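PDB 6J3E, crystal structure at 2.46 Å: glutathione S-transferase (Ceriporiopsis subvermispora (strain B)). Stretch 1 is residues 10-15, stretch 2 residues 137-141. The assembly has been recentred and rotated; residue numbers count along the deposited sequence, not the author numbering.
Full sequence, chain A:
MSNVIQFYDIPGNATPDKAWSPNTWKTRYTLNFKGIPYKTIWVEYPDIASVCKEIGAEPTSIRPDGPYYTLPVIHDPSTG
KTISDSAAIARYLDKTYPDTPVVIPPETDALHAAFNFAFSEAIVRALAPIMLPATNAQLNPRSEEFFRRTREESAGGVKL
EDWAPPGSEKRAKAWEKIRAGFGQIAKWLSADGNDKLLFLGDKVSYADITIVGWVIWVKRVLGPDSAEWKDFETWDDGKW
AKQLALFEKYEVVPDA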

ATOM      1  N   ILE A  10      21.614 -11.175  11.628  1.00 59.17           N
ATOM      2  CA  ILE A  10      21.808 -10.708  12.999  1.00 53.18           C
ATOM      3  C   ILE A  10      21.472 -11.862  13.939  1.00 58.97           C
ATOM      4  O   ILE A  10      20.317 -12.321  13.944  1.00 57.43           O
ATOM      5  CB  ILE A  10      20.912  -9.499  13.308  1.00 54.22           C
ATOM      6  CG1 ILE A  10      21.227  -8.323  12.389  1.00 57.90           C
ATOM      7  CG2 ILE A  10      21.020  -9.097  14.766  1.00 53.15           C
ATOM      8  CD1 ILE A  10      20.180  -7.199  12.456  1.00 50.15           C
ATOM      9  N   PRO A  11      22.408 -12.327  14.764  1.00 59.26           N
ATOM     10  CA  PRO A  11      22.096 -13.436  15.675  1.00 59.97           C
ATOM     11  C   PRO A  11      21.198 -12.989  16.821  1.00 57.68           C
ATOM     12  O   PRO A  11      21.229 -11.837  17.258  1.00 53.98           O
ATOM     13  CB  PRO A  11      23.472 -13.856  16.192  1.00 59.21           C
ATOM     14  CG  PRO A  11      24.217 -12.541  16.246  1.00 58.64           C
ATOM     15  CD  PRO A  11      23.740 -11.756  15.027  1.00 57.49           C
ATOM     16  N   GLY A  12      20.395 -13.930  17.318  1.00 57.16           N
ATOM     17  CA  GLY A  12      19.553 -13.673  18.468  1.00 58.79           C
ATOM     18  C   GLY A  12      19.372 -14.951  19.255  1.00 61.63           C
ATOM     19  O   GLY A  12      19.761 -16.036  18.815  1.00 65.82           O
ATOM     20  N   ASN A  13      18.764 -14.823  20.429  1.00 55.40           N
ATOM     21  CA  ASN A  13      18.669 -15.955  21.340  1.00 62.07           C
ATOM     22  C   ASN A  13      17.274 -16.552  21.438  1.00 64.15           C
ATOM     23  O   ASN A  13      17.083 -17.518  22.187  1.00 64.36           O
ATOM     24  CB  ASN A  13      19.186 -15.543  22.724  1.00 58.53           C
ATOM     25  CG  ASN A  13      20.696 -15.456  22.750  1.00 59.15           C
ATOM     26  OD1 ASN A  13      21.375 -16.471  22.904  1.00 64.69           O
ATOM     27  ND2 ASN A  13      21.233 -14.263  22.526  1.00 55.68           N
ATOM     28  N   ALA A  14      16.302 -16.033  20.682  1.00 63.31           N
ATOM     29  CA  ALA A  14      14.948 -16.561  20.781  1.00 61.22           C
ATOM     30  C   ALA A  14      14.906 -18.024  20.378  1.00 62.50           C
ATOM     31  O   ALA A  14      14.123 -18.803  20.936  1.00 66.90           O
ATOM     32  CB  ALA A  14      13.980 -15.740  19.920  1.00 54.92           C
ATOM     33  N   THR A  15      15.730 -18.415  19.411  1.00 61.79           N
ATOM     34  CA  THR A  15      15.719 -19.785  18.930  1.00 66.75           C
ATOM     35  C   THR A  15      17.142 -20.300  18.829  1.00 65.68           C
ATOM     36  O   THR A  15      18.073 -19.531  18.582  1.00 65.47           O
ATOM     37  CB  THR A  15      15.057 -19.941  17.548  1.00 64.48           C
ATOM     38  OG1 THR A  15      15.886 -19.349  16.537  1.00 64.91           O
ATOM     39  CG2 THR A  15      13.675 -19.325  17.517  1.00 59.73           C
ATOM     40  N   ALA A 137      15.250  -7.849  24.363  1.00 51.70           N
ATOM     41  CA  ALA A 137      15.459  -8.798  25.446  1.00 51.78           C
ATOM     42  C   ALA A 137      16.081 -10.107  24.993  1.00 51.65           C
ATOM     43  O   ALA A 137      16.434 -10.921  25.849  1.00 55.08           O
ATOM     44  CB  ALA A 137      14.125  -9.099  26.142  1.00 51.06           C
ATOM     45  N   GLN A 138      16.204 -10.362  23.692  1.00 52.52           N
ATOM     46  CA  GLN A 138      16.826 -11.602  23.249  1.00 54.24           C
ATOM     47  C   GLN A 138      18.079 -11.352  22.427  1.00 54.27           C
ATOM     48  O   GLN A 138      18.622 -12.294  21.831  1.00 54.48           O
ATOM     49  CB  GLN A 138      15.832 -12.469  22.471  1.00 54.26           C
ATOM     50  CG  GLN A 138      15.214 -11.799  21.265  1.00 55.65           C
ATOM     51  CD  GLN A 138      16.017 -12.022  20.010  1.00 56.87           C
ATOM     52  OE1 GLN A 138      16.225 -13.167  19.576  1.00 57.38           O
ATOM     53  NE2 GLN A 138      16.478 -10.928  19.410  1.00 54.64           N
ATOM     54  N   LEU A 139      18.566 -10.120  22.405  1.00 55.60           N
ATOM     55  CA  LEU A 139      19.807  -9.810  21.706  1.00 58.99           C
ATOM     56  C   LEU A 139      21.023 -10.131  22.570  1.00 56.74           C
ATOM     57  O   LEU A 139      20.984 -10.017  23.800  1.00 54.24           O
ATOM     58  CB  LEU A 139      19.843  -8.335  21.303  1.00 56.16           C
ATOM     59  CG  LEU A 139      18.870  -7.969  20.186  1.00 56.09           C
ATOM     60  CD1 LEU A 139      18.853  -6.469  19.943  1.00 54.72           C
ATOM     61  CD2 LEU A 139      19.228  -8.748  18.924  1.00 51.75           C
ATOM     62  N   ASN A 140      22.102 -10.559  21.907  1.00 59.91           N
ATOM     63  CA  ASN A 140      23.409 -10.643  22.548  1.00 57.05           C
ATOM     64  C   ASN A 140      23.771  -9.290  23.151  1.00 55.26           C
ATOM     65  O   ASN A 140      23.393  -8.243  22.622  1.00 60.46           O
ATOM     66  CB  ASN A 140      24.492 -11.056  21.548  1.00 56.72           C
ATOM     67  CG  ASN A 140      24.375 -12.493  21.123  1.00 56.59           C
ATOM     68  OD1 ASN A 140      23.915 -13.338  21.887  1.00 62.40           O
ATOM     69  ND2 ASN A 140      24.788 -12.784  19.890  1.00 59.43           N
ATOM     70  N   PRO A 141      24.533  -9.287  24.236  1.00 57.52           N
ATOM     71  CA  PRO A 141      24.815  -8.025  24.955  1.00 54.78           C
ATOM     72  C   PRO A 141      25.339  -6.866  24.102  1.00 54.35           C
ATOM     73  O   PRO A 141      24.924  -5.721  24.319  1.00 57.02           O
ATOM     74  CB  PRO A 141      25.847  -8.474  25.996  1.00 56.90           C
ATOM     75  CG  PRO A 141      25.517  -9.923  26.238  1.00 56.37           C
ATOM     76  CD  PRO A 141      25.032 -10.479  24.941  1.00 52.23           C
TER
HETATM   77  O   HOH W   1      22.604 -10.111  18.984  1.00 56.26           O

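The contact joins two irregular loop segments of one chain, with touching residues at least 124 positions apart in sequence, and it buries 322 Å² summed over both sides. The backbones come closest at G12 and L139 (CA to CA 5.0 Å) and at N13 and Q138 (CA to CA 5.1 Å), and the direct hydrogen bonds all run from N13 or A14 to Q138 or N140.

One of these bonds is purely backbone: N13 N donates to Q138 O at 2.9 Å, with an N-H...O angle of 145°. The next amide along, A14 N, donates to the side-chain atom Q138 OE1 at 3.1 Å and 147°. Q138 serves both amides with different groups, its backbone O for N13 and its side-chain OE1 for A14; its CA-to-CB bond points toward the other loop, and with chi1 and chi2 p and chi3 at 60° OE1 lies beside A14 N.

The N13 side chain supplies the remaining direct bonds. Its CA-to-CB bond runs sideways, yet the m rotamer brings the amide end nearer, where N13 ND2 donates to N140 OD1 at 2.9 Å and 155°. A weak bond from N13 ND2 to Q138 O, 3.3 Å long at 156°, makes that carbonyl an acceptor for both nitrogens of N13.

A water extends the polar network, donating to P11 O at 2.8 Å and accepting from N140 N at 3.0 Å. It thereby links two backbone groups that lie too far apart to bond directly.

The remaining contacts are van der Waals approaches of carbon to polar atoms, longer than the hydrogen bonds. L139 points its CA-to-CB bond away, but the end of its side chain returns to leave CD2 4.0 Å from P11 O, while P11 CG lies 3.7 Å from N140 ND2. At G12, CA is 3.5 Å from Q138 OE1; an ideally placed CB there would fall 2.5 Å from the same OE1, a clash that the absence of a side chain avoids.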